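Local structure of group II chitinase (Ostrinia furnacalis, 6JAW) at residues 7-12 with 343-348; 84-89 with 126-131; 209-214 with 249-254. The protein probably cleaves chitin internally as an endochitinase, this chain being one glycoside hydrolase family 18 domain of a much longer protein. All coordinates share one frame; numbering follows the deposited sequence.

Contact 1 is a strand pairing in the wall of the (beta/alpha)8 barrel, whereas contacts 2 and 3 join segments at the strand ends and in loops round the ligand cleft. All three are mostly buried; the centre of contact 1 lies about 8 Å from the centre of the chain, those of contacts 2 and 3 about 12 Å. Contact 1 uses strand 342-346 and contact 3 strand 244-257, neighbours in the barrel, and the two contacts touch directly; contact 2 stands apart from both. Their chemistry differs accordingly: backbone ladder and apolar packing in contact 1, a serine-centred polar network in contact 2, and purely apolar touches across contact 3. Each contributes one aromatic residue, Trp346, Trp86 or Tyr251, to the binding of BBO.

Contact 1 of 3, residues 7-12 with 343-348; sequences YKLVCY and GMIWAL. With BBO (2-[3-(morpholin-4-yl)propyl]-1H-benzo[de]isoquinoline-1,3(2H)-dione), chain B.
Strands 8-12 and 343-346 run parallel, their axes 4.6 Å apart and 15° between their directions, and pair Leu9 with Gly343, Val10 with Met344 and Cys11 with Ile345. The backbone bonds form a parallel ladder: Val10 N gives to Gly343 O and Val10 O receives Ile345 N, while Gly343 N bonds to Lys8 O and Tyr12 N to Ile345 O. After the strand has ended, past the cis peptide between Trp346 and Ala347, Leu348 N still reaches Tyr12 O at 2.9 Å in an almost straight bond (178° at the hydrogen).

Tyr12 has the most surface buried here. Met344, whose chain bends at its second and third torsions, sets CG in the plane of the Tyr12 ring, 3.6 Å from CE1. Its SD makes an oblique Met-aromatic contact, 4.8 Å from the ring centroid. Trp346 meets the same ring with its benzo edge, CZ3 lying 3.5 Å from Tyr12 CD2; planes 44° apart make this neither a stack nor a T-shape. One indole face lies under the morpholine carbon C17 of BBO. On the face of the sheet that carries Leu9, Cys11 and Ile345, Cys11 SG lies 4.0 Å from Ile345 CG1; Leu348, beyond the strand, brings CG to 3.7 Å from Cys11 CB.

The pairing joins the first and last barrel strands of the family 18 fold and so closes the barrel. Strand 38-46 flanks 8-14, and Tyr12 OH bonds to Asp124. Helix 363-373 packs on Leu9 and Ile345 from outside, while Val10 touches Trp192 and Met344 touches Ala194, both of strand 192-195.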
loop_
_atom_site.group_PDB
_atom_site.type_symbol
_atom_site.label_atom_id
_atom_site.label_comp_id
_atom_site.label_asym_id
_atom_site.label_seq_id
_atom_site.Cartn_x
_atom_site.Cartn_y
_atom_site.Cartn_z
ATOM N N TYR A 7 15.522 -2.496 -10.014
ATOM C CA TYR A 7 14.460 -2.393 -9.025
ATOM C C TYR A 7 13.166 -1.899 -9.643
ATOM O O TYR A 7 13.167 -1.150 -10.624
ATOM C CB TYR A 7 14.856 -1.450 -7.890
ATOM C CG TYR A 7 16.057 -1.940 -7.145
ATOM C CD1 TYR A 7 15.981 -3.077 -6.360
ATOM C CD2 TYR A 7 17.273 -1.287 -7.244
ATOM C CE1 TYR A 7 17.084 -3.546 -5.677
ATOM C CE2 TYR A 7 18.387 -1.750 -6.565
ATOM C CZ TYR A 7 18.282 -2.882 -5.783
ATOM O OH TYR A 7 19.375 -3.363 -5.098
ATOM N N LYS A 8 12.064 -2.347 -9.055
ATOM C CA LYS A 8 10.747 -1.786 -9.292
ATOM C C LYS A 8 10.446 -0.725 -8.245
ATOM O O LYS A 8 10.864 -0.824 -7.083
ATOM C CB LYS A 8 9.657 -2.858 -9.219
ATOM C CG LYS A 8 9.741 -3.954 -10.252
ATOM C CD LYS A 8 8.575 -4.928 -10.057
ATOM C CE LYS A 8 8.596 -6.027 -11.102
ATOM N NZ LYS A 8 9.855 -6.797 -10.985
ATOM N N LEU A 9 9.701 0.288 -8.665
ATOM C CA LEU A 9 9.109 1.256 -7.749
ATOM C C LEU A 9 7.640 1.300 -8.129
ATOM O O LEU A 9 7.270 1.911 -9.136
ATOM C CB LEU A 9 9.770 2.623 -7.861
ATOM C CG LEU A 9 9.850 3.417 -6.553
ATOM C CD1 LEU A 9 10.586 4.731 -6.758
ATOM C CD2 LEU A 9 8.475 3.672 -5.984
ATOM N N VAL A 10 6.818 0.611 -7.352
ATOM C CA VAL A 10 5.397 0.481 -7.636
ATOM C C VAL A 10 4.658 1.587 -6.897
ATOM O O VAL A 10 4.717 1.669 -5.666
ATOM C CB VAL A 10 4.883 -0.901 -7.221
ATOM C CG1 VAL A 10 3.414 -1.019 -7.545
ATOM C CG2 VAL A 10 5.699 -1.992 -7.927
ATOM N N CYS A 11 3.970 2.443 -7.642
ATOM C CA CYS A 11 3.290 3.604 -7.077
ATOM C C CYS A 11 1.788 3.399 -7.175
ATOM O O CYS A 11 1.258 3.195 -8.272
ATOM C CB CYS A 11 3.677 4.887 -7.809
ATOM S SG CYS A 11 5.428 5.321 -7.807
ATOM N N TYR A 12 1.101 3.485 -6.045
ATOM C CA TYR A 12 -0.345 3.370 -6.054
ATOM C C TYR A 12 -0.963 4.732 -6.332
ATOM O O TYR A 12 -0.626 5.731 -5.684
ATOM C CB TYR A 12 -0.862 2.781 -4.744
ATOM C CG TYR A 12 -0.891 1.267 -4.789
ATOM C CD1 TYR A 12 0.265 0.527 -4.572
ATOM C CD2 TYR A 12 -2.060 0.580 -5.093
ATOM C CE1 TYR A 12 0.254 -0.858 -4.632
ATOM C CE2 TYR A 12 -2.081 -0.810 -5.149
ATOM C CZ TYR A 12 -0.918 -1.520 -4.919
ATOM O OH TYR A 12 -0.916 -2.897 -4.979
ATOM N N GLY A 343 10.488 -1.425 -4.331
ATOM C CA GLY A 343 9.678 -0.777 -3.327
ATOM C C GLY A 343 8.304 -0.445 -3.857
ATOM O O GLY A 343 8.068 -0.453 -5.069
ATOM N N MET A 344 7.389 -0.166 -2.944
ATOM C CA MET A 344 6.027 0.207 -3.279
ATOM C C MET A 344 5.636 1.342 -2.350
ATOM O O MET A 344 6.062 1.373 -1.191
ATOM C CB MET A 344 5.070 -0.987 -3.129
ATOM C CG MET A 344 3.599 -0.642 -3.324
ATOM S SD MET A 344 2.742 -0.242 -1.781
ATOM C CE MET A 344 2.506 -1.883 -1.091
ATOM N N ILE A 345 4.852 2.291 -2.851
ATOM C CA ILE A 345 4.420 3.409 -2.028
ATOM C C ILE A 345 2.908 3.504 -2.052
ATOM O O ILE A 345 2.268 3.318 -3.093
ATOM C CB ILE A 345 5.063 4.739 -2.463
ATOM C CG1 ILE A 345 4.655 5.102 -3.890
ATOM C CG2 ILE A 345 6.568 4.644 -2.317
ATOM C CD1 ILE A 345 4.115 6.514 -4.000
ATOM N N TRP A 346 2.345 3.754 -0.877
ATOM C CA TRP A 346 0.954 4.136 -0.705
ATOM C C TRP A 346 0.970 5.517 -0.067
ATOM O O TRP A 346 1.322 5.643 1.108
ATOM C CB TRP A 346 0.199 3.146 0.185
ATOM C CG TRP A 346 -1.230 3.523 0.263
ATOM C CD1 TRP A 346 -1.792 4.459 1.087
ATOM C CD2 TRP A 346 -2.281 3.037 -0.571
ATOM N NE1 TRP A 346 -3.135 4.569 0.826
ATOM C CE2 TRP A 346 -3.462 3.704 -0.186
ATOM C CE3 TRP A 346 -2.342 2.095 -1.600
ATOM C CZ2 TRP A 346 -4.690 3.456 -0.793
ATOM C CZ3 TRP A 346 -3.563 1.853 -2.205
ATOM C CH2 TRP A 346 -4.719 2.529 -1.797
ATOM N N ALA A 347 0.618 6.558 -0.822
ATOM C CA ALA A 347 0.259 6.508 -2.232
ATOM C C ALA A 347 0.766 7.806 -2.865
ATOM O O ALA A 347 1.198 8.710 -2.149
ATOM C CB ALA A 347 -1.255 6.364 -2.413
ATOM N N LEU A 348 0.704 7.897 -4.197
ATOM C CA LEU A 348 1.271 9.048 -4.899
ATOM C C LEU A 348 0.750 10.363 -4.336
ATOM O O LEU A 348 1.515 11.313 -4.126
ATOM C CB LEU A 348 0.948 8.954 -6.393
ATOM C CG LEU A 348 1.808 8.003 -7.228
ATOM C CD1 LEU A 348 1.154 7.689 -8.563
ATOM C CD2 LEU A 348 3.199 8.594 -7.437
HETATM C C10 BBO B . -6.434 -3.364 11.249
HETATM C C13 BBO B . -5.711 0.085 7.726
HETATM C C15 BBO B . -5.995 0.655 5.295
HETATM C C17 BBO B . -3.555 2.735 3.516
HETATM C C01 BBO B . -7.162 -3.880 12.315
HETATM C C02 BBO B . -8.317 -3.231 12.768
HETATM C C03 BBO B . -8.747 -2.059 12.148
HETATM C C04 BBO B . -9.898 -1.375 12.569
HETATM C C05 BBO B . -10.280 -0.199 11.907
HETATM C C06 BBO B . -9.554 0.304 10.850
HETATM C C07 BBO B . -8.438 -0.364 10.448
HETATM C C08 BBO B . -8.022 -1.546 11.086
HETATM C C09 BBO B . -6.863 -2.207 10.644
HETATM C C11 BBO B . -6.065 -1.647 9.473
HETATM C C12 BBO B . -7.641 0.195 9.283
HETATM C C14 BBO B . -6.034 -0.471 6.339
HETATM C C16 BBO B . -4.171 1.403 3.968
HETATM C C18 BBO B . -5.381 3.705 4.659
HETATM C C19 BBO B . -5.005 2.773 5.802
HETATM N N01 BBO B . -6.483 -0.467 8.826
HETATM N N02 BBO B . -4.751 1.417 5.313
HETATM O O01 BBO B . -4.920 -2.309 9.036
HETATM O O02 BBO B . -8.070 1.369 8.664
HETATM O O03 BBO B . -4.290 3.895 3.811
#

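Contact 2 of 3, residues 84-89 with 126-131; sequences GGWNDS and DWEYPK. With BBO (2-[3-(morpholin-4-yl)propyl]-1H-benzo[de]isoquinoline-1,3(2H)-dione), chain B.
Glu128, Ser89 and Trp86 bury the most surface where the ends of two neighbouring strands of the TIM barrel meet, and Asp126 and Glu128 close the family 18 signature Asp-x-x-Asp-x-Asp-x-Glu, whose glutamate is the general acid in related chitinases. A single parallel bridge, Gly84 with Asp126, leads into the loops, with Gly85 N bonded to Asp126 O (2.7 Å).

Ser89 ties the two loops together through its hydroxyl. OG accepts Glu128 N at 2.9 Å, nearly straight at 167°, and donates to Gly85 O from well above the carbonyl plane (40° out of it). The position of the oxygen is therefore fixed by one bond across the contact and one within its own loop.

Glu128 reaches toward Trp86 by a chain extended beyond CG, and the two side chains cross at about a right angle. Its OE1 lies in the plane of the indole at the ring edge, 3.1 Å from Trp86 CE3, with carboxylate and ring planes 55° apart. An oxygen placed at the C-H edge in this way meets the electropositive rim of the ring and not its electron-rich face. One face of the Trp86 ring carries BBO instead, C14 being 3.6 Å from CE3. On its own segment, the peptide between Glu128 and Tyr129 is cis, and Glu128 CB sits over the centre of the Tyr129 ring.

Farther out, Trp127 stacks with Tyr94, and the N-H of its indole is engaged by a water: this molecule accepts from Trp127 NE1 and donates to Ser89 O, both at 2.7 Å.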
loop_
_atom_site.group_PDB
_atom_site.type_symbol
_atom_site.label_atom_id
_atom_site.label_comp_id
_atom_site.label_asym_id
_atom_site.label_seq_id
_atom_site.Cartn_x
_atom_site.Cartn_y
_atom_site.Cartn_z
ATOM N N GLY A 84 -10.168 -4.369 -5.515
ATOM C CA GLY A 84 -10.437 -4.583 -4.112
ATOM C C GLY A 84 -10.135 -3.373 -3.261
ATOM O O GLY A 84 -10.740 -2.312 -3.436
ATOM N N GLY A 85 -9.189 -3.515 -2.346
ATOM C CA GLY A 85 -8.920 -2.478 -1.375
ATOM C C GLY A 85 -9.656 -2.726 -0.075
ATOM O O GLY A 85 -10.525 -3.593 0.040
ATOM N N TRP A 86 -9.291 -1.924 0.927
ATOM C CA TRP A 86 -9.832 -2.104 2.270
ATOM C C TRP A 86 -11.356 -2.044 2.276
ATOM O O TRP A 86 -12.021 -2.961 2.769
ATOM C CB TRP A 86 -9.251 -1.045 3.205
ATOM C CG TRP A 86 -9.772 -1.150 4.597
ATOM C CD1 TRP A 86 -10.746 -0.389 5.169
ATOM C CD2 TRP A 86 -9.357 -2.091 5.593
ATOM N NE1 TRP A 86 -10.956 -0.790 6.469
ATOM C CE2 TRP A 86 -10.115 -1.834 6.753
ATOM C CE3 TRP A 86 -8.412 -3.122 5.620
ATOM C CZ2 TRP A 86 -9.959 -2.570 7.926
ATOM C CZ3 TRP A 86 -8.256 -3.852 6.789
ATOM C CH2 TRP A 86 -9.024 -3.571 7.924
ATOM N N ASN A 87 -11.930 -0.964 1.740
ATOM C CA ASN A 87 -13.379 -0.779 1.828
ATOM C C ASN A 87 -14.136 -1.878 1.097
ATOM O O ASN A 87 -15.145 -2.386 1.599
ATOM C CB ASN A 87 -13.774 0.588 1.275
ATOM C CG ASN A 87 -13.321 1.721 2.164
ATOM O OD1 ASN A 87 -13.164 1.548 3.371
ATOM N ND2 ASN A 87 -13.091 2.886 1.572
ATOM N N ASP A 88 -13.664 -2.265 -0.090
ATOM C CA ASP A 88 -14.337 -3.318 -0.841
ATOM C C ASP A 88 -14.204 -4.694 -0.198
ATOM O O ASP A 88 -14.911 -5.619 -0.611
ATOM C CB ASP A 88 -13.797 -3.363 -2.271
ATOM C CG ASP A 88 -14.820 -3.878 -3.254
ATOM O OD1 ASP A 88 -15.985 -3.436 -3.163
ATOM O OD2 ASP A 88 -14.466 -4.709 -4.120
ATOM N N SER A 89 -13.329 -4.855 0.791
ATOM C CA SER A 89 -13.088 -6.146 1.426
ATOM C C SER A 89 -13.933 -6.362 2.675
ATOM O O SER A 89 -13.679 -7.314 3.423
ATOM C CB SER A 89 -11.604 -6.289 1.784
ATOM O OG SER A 89 -10.769 -6.175 0.640
ATOM N N ASP A 126 -6.069 -6.901 -4.612
ATOM C CA ASP A 126 -5.938 -6.286 -3.293
ATOM C C ASP A 126 -7.130 -6.678 -2.425
ATOM O O ASP A 126 -7.870 -5.813 -1.951
ATOM C CB ASP A 126 -5.836 -4.759 -3.409
ATOM C CG ASP A 126 -5.514 -4.079 -2.065
ATOM O OD1 ASP A 126 -5.363 -4.787 -1.049
ATOM O OD2 ASP A 126 -5.414 -2.831 -2.018
ATOM N N TRP A 127 -7.343 -7.972 -2.235
ATOM C CA TRP A 127 -8.348 -8.444 -1.296
ATOM C C TRP A 127 -7.745 -8.409 0.104
ATOM O O TRP A 127 -6.692 -9.007 0.340
ATOM C CB TRP A 127 -8.792 -9.853 -1.680
ATOM C CG TRP A 127 -9.754 -10.485 -0.748
ATOM C CD1 TRP A 127 -10.495 -9.877 0.218
ATOM C CD2 TRP A 127 -10.096 -11.869 -0.707
ATOM N NE1 TRP A 127 -11.275 -10.803 0.870
ATOM C CE2 TRP A 127 -11.044 -12.036 0.319
ATOM C CE3 TRP A 127 -9.683 -12.988 -1.436
ATOM C CZ2 TRP A 127 -11.590 -13.276 0.631
ATOM C CZ3 TRP A 127 -10.223 -14.220 -1.123
ATOM C CH2 TRP A 127 -11.167 -14.352 -0.104
ATOM N N GLU A 128 -8.386 -7.694 1.025
ATOM C CA GLU A 128 -7.852 -7.520 2.376
ATOM C C GLU A 128 -8.821 -8.107 3.402
ATOM O O GLU A 128 -9.627 -7.378 3.975
ATOM C CB GLU A 128 -7.573 -6.031 2.656
ATOM C CG GLU A 128 -6.543 -5.434 1.723
ATOM C CD GLU A 128 -6.245 -3.974 2.009
ATOM O OE1 GLU A 128 -6.584 -3.492 3.107
ATOM O OE2 GLU A 128 -5.659 -3.309 1.132
ATOM N N TYR A 129 -8.729 -9.405 3.685
ATOM C CA TYR A 129 -7.737 -10.339 3.180
ATOM C C TYR A 129 -8.439 -11.684 3.030
ATOM O O TYR A 129 -9.487 -11.893 3.640
ATOM C CB TYR A 129 -6.554 -10.471 4.154
ATOM C CG TYR A 129 -5.762 -9.208 4.320
ATOM C CD1 TYR A 129 -4.801 -8.852 3.386
ATOM C CD2 TYR A 129 -5.979 -8.363 5.399
ATOM C CE1 TYR A 129 -4.080 -7.688 3.519
ATOM C CE2 TYR A 129 -5.252 -7.196 5.544
ATOM C CZ TYR A 129 -4.304 -6.868 4.602
ATOM O OH TYR A 129 -3.573 -5.706 4.734
ATOM N N PRO A 130 -7.873 -12.601 2.241
ATOM C CA PRO A 130 -8.421 -13.958 2.214
ATOM C C PRO A 130 -8.452 -14.513 3.626
ATOM O O PRO A 130 -7.506 -14.333 4.399
ATOM C CB PRO A 130 -7.442 -14.729 1.321
ATOM C CG PRO A 130 -6.707 -13.697 0.558
ATOM C CD PRO A 130 -6.646 -12.490 1.430
ATOM N N LYS A 131 -9.582 -15.135 3.966
ATOM C CA LYS A 131 -9.828 -15.728 5.274
ATOM C C LYS A 131 -10.051 -14.641 6.317
ATOM O O LYS A 131 -11.137 -14.545 6.896
ATOM C CB LYS A 131 -8.676 -16.657 5.669
ATOM C CG LYS A 131 -9.092 -17.909 6.413
ATOM C CD LYS A 131 -9.161 -17.661 7.900
ATOM C CE LYS A 131 -9.588 -18.922 8.637
ATOM N NZ LYS A 131 -10.045 -18.604 10.011
HETATM C C10 BBO B . -6.434 -3.364 11.249
HETATM C C13 BBO B . -5.711 0.085 7.726
HETATM C C15 BBO B . -5.995 0.655 5.295
HETATM C C17 BBO B . -3.555 2.735 3.516
HETATM C C01 BBO B . -7.162 -3.880 12.315
HETATM C C02 BBO B . -8.317 -3.231 12.768
HETATM C C03 BBO B . -8.747 -2.059 12.148
HETATM C C04 BBO B . -9.898 -1.375 12.569
HETATM C C05 BBO B . -10.280 -0.199 11.907
HETATM C C06 BBO B . -9.554 0.304 10.850
HETATM C C07 BBO B . -8.438 -0.364 10.448
HETATM C C08 BBO B . -8.022 -1.546 11.086
HETATM C C09 BBO B . -6.863 -2.207 10.644
HETATM C C11 BBO B . -6.065 -1.647 9.473
HETATM C C12 BBO B . -7.641 0.195 9.283
HETATM C C14 BBO B . -6.034 -0.471 6.339
HETATM C C16 BBO B . -4.171 1.403 3.968
HETATM C C18 BBO B . -5.381 3.705 4.659
HETATM C C19 BBO B . -5.005 2.773 5.802
HETATM N N01 BBO B . -6.483 -0.467 8.826
HETATM N N02 BBO B . -4.751 1.417 5.313
HETATM O O01 BBO B . -4.920 -2.309 9.036
HETATM O O02 BBO B . -8.070 1.369 8.664
HETATM O O03 BBO B . -4.290 3.895 3.811
HETATM O O HOH W 1 -6.904 -0.080 0.774
HETATM O O HOH W 2 -13.173 -9.884 2.630
#

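Contact 3 of 3, residues 209-214 with 249-254; sequences GHVAPL and PMYGQS. With BBO (2-[3-(morpholin-4-yl)propyl]-1H-benzo[de]isoquinoline-1,3(2H)-dione), chain B.
Val211, its CB directed toward strand 251-254, meets Gln253 and Tyr251 with one and the same methyl. CG2 stands 3.7 Å from Gln253 CG and 3.9 Å from Tyr251 CE2. The valine and glutamine side chains cross at about a right angle, whereas the approach to the tyrosine ring is oblique, neither over the face nor at the edge. The first torsion of Val211 (59°) accounts for the split between its branches: CG2 lies anti to the backbone N, directed at Gln253 and Tyr251, while CG1 falls between N and the carbonyl carbon and looks to Pro249, where the gap to CG is a looser 4.3 Å. Ala212 completes the apolar patch, its CB 3.8 Å from Pro249 CG. No hydrogen bond spans the two segments, so the contact across them is apolar packing.

One bond lies within the loop. Ala212 N donates to His210 ND1 at 3.0 Å, nearly straight, with the donor 17° out of the imidazole plane, so the imidazole is bonded to the backbone two residues on.

Beyond the valine, the polar ends of Tyr251 and Gln253 converge on Asp199: Tyr251 OH and Gln253 NE2 both bond to its OD1, while its OD2 bonds to BBO. The morpholine oxygen of BBO sits over one face of the Tyr251 ring, and Tyr251 OH comes 3.5 Å from BBO C17. Val211 thus packs behind two residues that line the ligand cleft.

Around the contact, Ser321 of strand 318-321 bonds to Gly209 O and Val211 N, Lys331 of helix 325-337 to Ala212 O, and Phe284 stacks on Tyr251. Strand 244-257 itself is paired with the barrel strands 192-195 and 342-346.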
loop_
_atom_site.group_PDB
_atom_site.type_symbol
_atom_site.label_atom_id
_atom_site.label_comp_id
_atom_site.label_asym_id
_atom_site.label_seq_id
_atom_site.Cartn_x
_atom_site.Cartn_y
_atom_site.Cartn_z
ATOM N N GLY A 209 1.443 3.842 18.503
ATOM C CA GLY A 209 2.423 2.957 17.903
ATOM C C GLY A 209 2.818 3.532 16.564
ATOM O O GLY A 209 2.178 4.454 16.047
ATOM N N HIS A 210 3.881 2.977 15.992
ATOM C CA HIS A 210 4.342 3.464 14.703
ATOM C C HIS A 210 3.663 2.733 13.553
ATOM O O HIS A 210 3.565 1.502 13.549
ATOM C CB HIS A 210 5.853 3.341 14.555
ATOM C CG HIS A 210 6.406 4.272 13.525
ATOM N ND1 HIS A 210 6.391 3.983 12.178
ATOM C CD2 HIS A 210 6.921 5.518 13.638
ATOM C CE1 HIS A 210 6.909 4.997 11.508
ATOM N NE2 HIS A 210 7.235 5.943 12.370
ATOM N N VAL A 211 3.243 3.513 12.552
ATOM C CA VAL A 211 2.559 2.975 11.378
ATOM C C VAL A 211 3.371 1.880 10.692
ATOM O O VAL A 211 2.796 0.917 10.177
ATOM C CB VAL A 211 2.205 4.118 10.396
ATOM C CG1 VAL A 211 3.454 4.882 9.940
ATOM C CG2 VAL A 211 1.424 3.585 9.192
ATOM N N ALA A 212 4.700 1.985 10.668
ATOM C CA ALA A 212 5.522 1.069 9.871
ATOM C C ALA A 212 6.915 0.915 10.463
ATOM O O ALA A 212 7.912 1.379 9.893
ATOM C CB ALA A 212 5.609 1.534 8.419
ATOM N N PRO A 213 7.031 0.212 11.588
ATOM C CA PRO A 213 8.360 -0.092 12.126
ATOM C C PRO A 213 9.143 -0.954 11.155
ATOM O O PRO A 213 8.599 -1.874 10.539
ATOM C CB PRO A 213 8.059 -0.864 13.418
ATOM C CG PRO A 213 6.601 -0.730 13.641
ATOM C CD PRO A 213 5.973 -0.491 12.324
ATOM N N LEU A 214 10.432 -0.638 11.021
ATOM C CA LEU A 214 11.331 -1.454 10.217
ATOM C C LEU A 214 11.869 -2.632 11.024
ATOM O O LEU A 214 11.878 -3.768 10.544
ATOM C CB LEU A 214 12.483 -0.598 9.687
ATOM C CG LEU A 214 13.591 -1.319 8.912
ATOM C CD1 LEU A 214 13.019 -2.056 7.706
ATOM C CD2 LEU A 214 14.664 -0.331 8.469
ATOM N N PRO A 249 4.790 3.745 3.580
ATOM C CA PRO A 249 3.638 4.645 3.683
ATOM C C PRO A 249 4.027 6.101 3.455
ATOM O O PRO A 249 5.027 6.594 3.987
ATOM C CB PRO A 249 3.156 4.420 5.122
ATOM C CG PRO A 249 4.412 4.070 5.875
ATOM C CD PRO A 249 5.302 3.328 4.900
ATOM N N MET A 250 3.224 6.787 2.641
ATOM C CA MET A 250 3.345 8.223 2.433
ATOM C C MET A 250 2.426 9.007 3.361
ATOM O O MET A 250 2.046 10.140 3.047
ATOM C CB MET A 250 3.038 8.580 0.975
ATOM C CG MET A 250 3.799 7.771 -0.065
ATOM S SD MET A 250 5.513 8.280 -0.247
ATOM C CE MET A 250 6.328 7.019 0.737
ATOM N N TYR A 251 2.048 8.411 4.482
ATOM C CA TYR A 251 1.054 8.970 5.375
ATOM C C TYR A 251 1.399 8.539 6.788
ATOM O O TYR A 251 2.272 7.698 7.013
ATOM C CB TYR A 251 -0.358 8.499 5.012
ATOM C CG TYR A 251 -0.520 7.008 5.201
ATOM C CD1 TYR A 251 -0.171 6.124 4.188
ATOM C CD2 TYR A 251 -0.983 6.482 6.402
ATOM C CE1 TYR A 251 -0.299 4.757 4.358
ATOM C CE2 TYR A 251 -1.112 5.119 6.584
ATOM C CZ TYR A 251 -0.769 4.263 5.554
ATOM O OH TYR A 251 -0.890 2.905 5.713
ATOM N N GLY A 252 0.675 9.096 7.745
ATOM C CA GLY A 252 0.860 8.751 9.137
ATOM C C GLY A 252 -0.446 8.289 9.749
ATOM O O GLY A 252 -1.529 8.645 9.284
ATOM N N GLN A 253 -0.335 7.466 10.787
ATOM C CA GLN A 253 -1.479 7.089 11.599
ATOM C C GLN A 253 -1.527 8.038 12.782
ATOM O O GLN A 253 -0.520 8.229 13.471
ATOM C CB GLN A 253 -1.383 5.636 12.074
ATOM C CG GLN A 253 -1.600 4.591 10.974
ATOM C CD GLN A 253 -3.067 4.355 10.641
ATOM O OE1 GLN A 253 -3.966 4.786 11.368
ATOM N NE2 GLN A 253 -3.313 3.656 9.539
ATOM N N SER A 254 -2.680 8.652 12.994
ATOM C CA SER A 254 -2.816 9.683 14.004
ATOM C C SER A 254 -3.696 9.178 15.137
ATOM O O SER A 254 -4.526 8.283 14.959
ATOM C CB SER A 254 -3.395 10.967 13.408
ATOM O OG SER A 254 -4.720 10.750 12.963
HETATM C C10 BBO B . -6.434 -3.364 11.249
HETATM C C13 BBO B . -5.711 0.085 7.726
HETATM C C15 BBO B . -5.995 0.655 5.295
HETATM C C17 BBO B . -3.555 2.735 3.516
HETATM C C01 BBO B . -7.162 -3.880 12.315
HETATM C C02 BBO B . -8.317 -3.231 12.768
HETATM C C03 BBO B . -8.747 -2.059 12.148
HETATM C C04 BBO B . -9.898 -1.375 12.569
HETATM C C05 BBO B . -10.280 -0.199 11.907
HETATM C C06 BBO B . -9.554 0.304 10.850
HETATM C C07 BBO B . -8.438 -0.364 10.448
HETATM C C08 BBO B . -8.022 -1.546 11.086
HETATM C C09 BBO B . -6.863 -2.207 10.644
HETATM C C11 BBO B . -6.065 -1.647 9.473
HETATM C C12 BBO B . -7.641 0.195 9.283
HETATM C C14 BBO B . -6.034 -0.471 6.339
HETATM C C16 BBO B . -4.171 1.403 3.968
HETATM C C18 BBO B . -5.381 3.705 4.659
HETATM C C19 BBO B . -5.005 2.773 5.802
HETATM N N01 BBO B . -6.483 -0.467 8.826
HETATM N N02 BBO B . -4.751 1.417 5.313
HETATM O O01 BBO B . -4.920 -2.309 9.036
HETATM O O02 BBO B . -8.070 1.369 8.664
HETATM O O03 BBO B . -4.290 3.895 3.811
#